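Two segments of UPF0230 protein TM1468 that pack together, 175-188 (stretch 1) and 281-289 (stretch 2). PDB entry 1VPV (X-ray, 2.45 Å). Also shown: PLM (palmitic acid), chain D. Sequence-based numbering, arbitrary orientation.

Stretch 1 (175-188) YVSNFDYLVKGGRV
Stretch 2 281-289: TTHVGPGTV

What fills the apolar centre? Tyr181, on the helix that ends at Gly185 with chi1 m and chi2 91°, lays one ring face over Gly285, whose CA sits 3.6 Å from the ring centroid. Gly285 has phi/psi 92/150, just past the helix that ends at Val284; an ideal CB there would lie 2.6 Å from Tyr181 CD1, a clash. Beside it, Pro286 CD meets Tyr181 CZ at 3.7 Å, and Val176 CG1 (chi1 m) meets Val284 CB (chi1 m) at 3.9 Å.

How do the outer ends of the two stretches pair? Tyr175 and Val289 are extended and antiparallel, CA to CA 5.7 Å, joined by Tyr175 N to Val289 O (2.9 Å) and Val289 N to Tyr175 O (3.2 Å). Their side chains share a sheet face, so Val289 CB (chi1 t) covers the Tyr175 ring (chi1 p). A type II turn, Gly285 to Thr288, leads into this pairing, and Thr288 OG1 donates to Gly285 O at 2.7 Å.

What joins the helices at the polar edge? Largely water: water 1 donates to Asn178 O (2.8 Å) and Val284 O (2.9 Å) and accepts from Leu182 N (3.1 Å), while water 2 donates to Tyr181 O (2.8 Å) and Thr282 O (2.6 Å). His283 (chi1 m, chi2 -95°) brings CE1 3.5 Å from Gly185 O; Arg187 NH1 donates to that oxygen at 3.0 Å.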

# COMPACT_ATOMS: atom_id res chain seq x y z
N TYR A 175 -6.20 8.31 -7.81
CA TYR A 175 -7.52 8.92 -8.07
C TYR A 175 -8.60 7.88 -8.04
O TYR A 175 -8.39 6.73 -8.45
CB TYR A 175 -7.58 9.70 -9.37
CG TYR A 175 -7.54 8.91 -10.69
CD1 TYR A 175 -8.65 8.19 -11.15
CD2 TYR A 175 -6.43 8.97 -11.52
CE1 TYR A 175 -8.62 7.50 -12.33
CE2 TYR A 175 -6.40 8.29 -12.74
CZ TYR A 175 -7.50 7.58 -13.14
OH TYR A 175 -7.48 6.93 -14.32
N VAL A 176 -9.76 8.31 -7.54
CA VAL A 176 -10.96 7.51 -7.52
C VAL A 176 -12.00 8.19 -8.41
O VAL A 176 -11.87 9.38 -8.71
CB VAL A 176 -11.51 7.37 -6.07
CG1 VAL A 176 -10.50 6.66 -5.18
CG2 VAL A 176 -11.89 8.72 -5.49
N SER A 177 -13.01 7.45 -8.82
CA SER A 177 -14.08 8.03 -9.62
C SER A 177 -15.36 8.25 -8.82
O SER A 177 -16.25 9.01 -9.23
CB SER A 177 -14.36 7.17 -10.84
OG SER A 177 -14.83 5.90 -10.41
N ASN A 178 -15.47 7.63 -7.65
CA ASN A 178 -16.66 7.76 -6.84
C ASN A 178 -16.29 7.91 -5.37
O ASN A 178 -16.04 6.92 -4.63
CB ASN A 178 -17.61 6.56 -7.07
CG ASN A 178 -18.80 6.60 -6.16
OD1 ASN A 178 -18.87 7.48 -5.29
ND2 ASN A 178 -19.71 5.69 -6.32
N PHE A 179 -16.30 9.16 -4.92
CA PHE A 179 -15.73 9.53 -3.60
C PHE A 179 -16.45 8.92 -2.43
O PHE A 179 -15.92 8.88 -1.34
CB PHE A 179 -15.78 11.05 -3.40
CG PHE A 179 -14.86 11.57 -2.33
CD1 PHE A 179 -13.50 11.29 -2.35
CD2 PHE A 179 -15.35 12.41 -1.33
CE1 PHE A 179 -12.64 11.81 -1.35
CE2 PHE A 179 -14.50 12.95 -0.35
CZ PHE A 179 -13.15 12.63 -0.36
N ASP A 180 -17.70 8.52 -2.65
CA ASP A 180 -18.54 7.92 -1.62
C ASP A 180 -17.95 6.72 -0.91
O ASP A 180 -18.25 6.49 0.25
CB ASP A 180 -19.87 7.49 -2.22
CG ASP A 180 -20.78 8.65 -2.45
OD1 ASP A 180 -20.58 9.69 -1.79
OD2 ASP A 180 -21.72 8.52 -3.27
N TYR A 181 -17.13 5.94 -1.58
CA TYR A 181 -16.46 4.82 -0.96
C TYR A 181 -15.52 5.28 0.15
O TYR A 181 -15.60 4.79 1.30
CB TYR A 181 -15.70 4.03 -1.99
CG TYR A 181 -16.55 3.14 -2.90
CD1 TYR A 181 -17.05 3.60 -4.10
CD2 TYR A 181 -16.77 1.80 -2.58
CE1 TYR A 181 -17.79 2.76 -4.93
CE2 TYR A 181 -17.50 0.97 -3.40
CZ TYR A 181 -18.01 1.46 -4.55
OH TYR A 181 -18.74 0.64 -5.35
N LEU A 182 -14.63 6.22 -0.17
CA LEU A 182 -13.74 6.76 0.86
C LEU A 182 -14.51 7.40 2.02
O LEU A 182 -14.18 7.21 3.20
CB LEU A 182 -12.79 7.78 0.24
CG LEU A 182 -11.60 7.16 -0.50
CD1 LEU A 182 -10.87 8.23 -1.27
CD2 LEU A 182 -10.65 6.55 0.52
N VAL A 183 -15.56 8.14 1.68
CA VAL A 183 -16.36 8.77 2.70
C VAL A 183 -16.99 7.70 3.58
O VAL A 183 -16.94 7.84 4.80
CB VAL A 183 -17.40 9.76 2.15
CG1 VAL A 183 -18.32 10.25 3.25
CG2 VAL A 183 -16.69 10.99 1.53
N LYS A 184 -17.53 6.62 3.00
CA LYS A 184 -18.12 5.58 3.83
C LYS A 184 -17.07 4.89 4.66
O LYS A 184 -17.35 4.48 5.78
CB LYS A 184 -18.86 4.50 3.02
CG LYS A 184 -19.50 3.41 3.92
CD LYS A 184 -20.09 2.28 3.12
CE LYS A 184 -20.23 0.99 3.95
NZ LYS A 184 -21.42 1.06 4.77
N GLY A 185 -15.90 4.68 4.09
CA GLY A 185 -14.80 4.07 4.83
C GLY A 185 -14.33 4.81 6.10
O GLY A 185 -13.85 4.16 7.02
N GLY A 186 -14.43 6.14 6.11
CA GLY A 186 -14.14 6.94 7.30
C GLY A 186 -12.78 7.61 7.36
O GLY A 186 -12.49 8.37 8.30
N ARG A 187 -11.93 7.38 6.38
CA ARG A 187 -10.55 7.86 6.49
C ARG A 187 -10.26 9.26 5.88
O ARG A 187 -9.09 9.70 5.84
CB ARG A 187 -9.59 6.82 5.91
CG ARG A 187 -9.12 5.83 6.88
CD ARG A 187 -10.26 5.03 7.51
NE ARG A 187 -9.70 4.00 8.37
CZ ARG A 187 -10.38 3.02 8.94
NH1 ARG A 187 -11.68 2.93 8.76
NH2 ARG A 187 -9.77 2.13 9.69
N VAL A 188 -11.27 9.99 5.46
CA VAL A 188 -10.95 11.21 4.73
C VAL A 188 -11.78 12.38 5.19
O VAL A 188 -12.86 12.21 5.75
CB VAL A 188 -11.03 10.97 3.16
CG1 VAL A 188 -12.41 10.51 2.74
CG2 VAL A 188 -10.64 12.21 2.41
N THR A 281 -9.54 -1.83 -1.83
CA THR A 281 -10.64 -1.69 -2.78
C THR A 281 -11.93 -1.24 -2.12
O THR A 281 -12.69 -0.43 -2.66
CB THR A 281 -10.91 -3.01 -3.50
OG1 THR A 281 -9.71 -3.40 -4.16
CG2 THR A 281 -11.99 -2.86 -4.54
N THR A 282 -12.18 -1.82 -0.95
CA THR A 282 -13.41 -1.58 -0.21
C THR A 282 -13.50 -0.10 0.08
O THR A 282 -14.59 0.48 -0.02
CB THR A 282 -13.45 -2.43 1.07
OG1 THR A 282 -13.76 -3.81 0.73
CG2 THR A 282 -14.50 -1.88 2.06
N HIS A 283 -12.35 0.51 0.38
CA HIS A 283 -12.30 1.92 0.74
C HIS A 283 -12.22 2.83 -0.47
O HIS A 283 -12.71 3.94 -0.37
CB HIS A 283 -11.09 2.21 1.63
CG HIS A 283 -11.29 1.81 3.03
ND1 HIS A 283 -11.74 2.69 3.99
CD2 HIS A 283 -11.13 0.61 3.64
CE1 HIS A 283 -11.86 2.05 5.14
NE2 HIS A 283 -11.47 0.79 4.96
N VAL A 284 -11.59 2.41 -1.57
CA VAL A 284 -11.37 3.35 -2.68
C VAL A 284 -12.39 3.23 -3.76
O VAL A 284 -12.67 4.21 -4.47
CB VAL A 284 -9.94 3.30 -3.33
CG1 VAL A 284 -8.90 3.82 -2.36
CG2 VAL A 284 -9.58 1.92 -3.79
N GLY A 285 -12.93 2.02 -3.90
CA GLY A 285 -13.94 1.72 -4.90
C GLY A 285 -13.30 1.21 -6.20
O GLY A 285 -12.18 1.58 -6.54
N PRO A 286 -14.03 0.36 -6.93
CA PRO A 286 -13.49 -0.19 -8.16
C PRO A 286 -13.30 0.93 -9.15
O PRO A 286 -14.01 1.93 -9.06
CB PRO A 286 -14.60 -1.14 -8.66
CG PRO A 286 -15.53 -1.32 -7.52
CD PRO A 286 -15.39 -0.12 -6.64
N GLY A 287 -12.34 0.75 -10.07
CA GLY A 287 -11.97 1.77 -11.05
C GLY A 287 -10.72 2.54 -10.65
O GLY A 287 -10.03 3.06 -11.51
N THR A 288 -10.39 2.55 -9.36
CA THR A 288 -9.30 3.36 -8.83
C THR A 288 -7.92 3.06 -9.47
O THR A 288 -7.61 1.92 -9.78
CB THR A 288 -9.23 3.17 -7.30
OG1 THR A 288 -10.46 3.65 -6.72
CG2 THR A 288 -8.00 3.92 -6.67
N VAL A 289 -7.11 4.11 -9.65
CA VAL A 289 -5.79 4.00 -10.26
C VAL A 289 -4.79 4.89 -9.51
O VAL A 289 -5.08 6.05 -9.16
CB VAL A 289 -5.86 4.40 -11.77
CG1 VAL A 289 -4.49 4.78 -12.34
CG2 VAL A 289 -6.44 3.29 -12.56
C1 PLM D . -8.63 -1.28 8.86
O1 PLM D . -7.92 -1.25 9.91
O2 PLM D . -9.86 -1.58 8.89
C2 PLM D . -7.94 -0.96 7.55
C3 PLM D . -8.26 0.45 7.09
C4 PLM D . -7.68 0.68 5.70
C5 PLM D . -8.07 2.08 5.23
C6 PLM D . -7.54 2.39 3.86
C7 PLM D . -7.87 3.81 3.41
C8 PLM D . -7.70 3.96 1.90
C9 PLM D . -6.23 4.03 1.51
CA PLM D . -6.04 4.10 0.01
CB PLM D . -4.58 4.33 -0.33
CC PLM D . -4.34 4.10 -1.82
CD PLM D . -2.91 4.48 -2.25
CE PLM D . -2.60 4.05 -3.68
CF PLM D . -1.27 4.58 -4.17
CG PLM D . -0.09 3.71 -3.74
O HOH W 1 -13.75 6.54 -3.13
O HOH W 2 -15.88 2.06 1.61
O HOH W 3 -12.13 5.69 4.08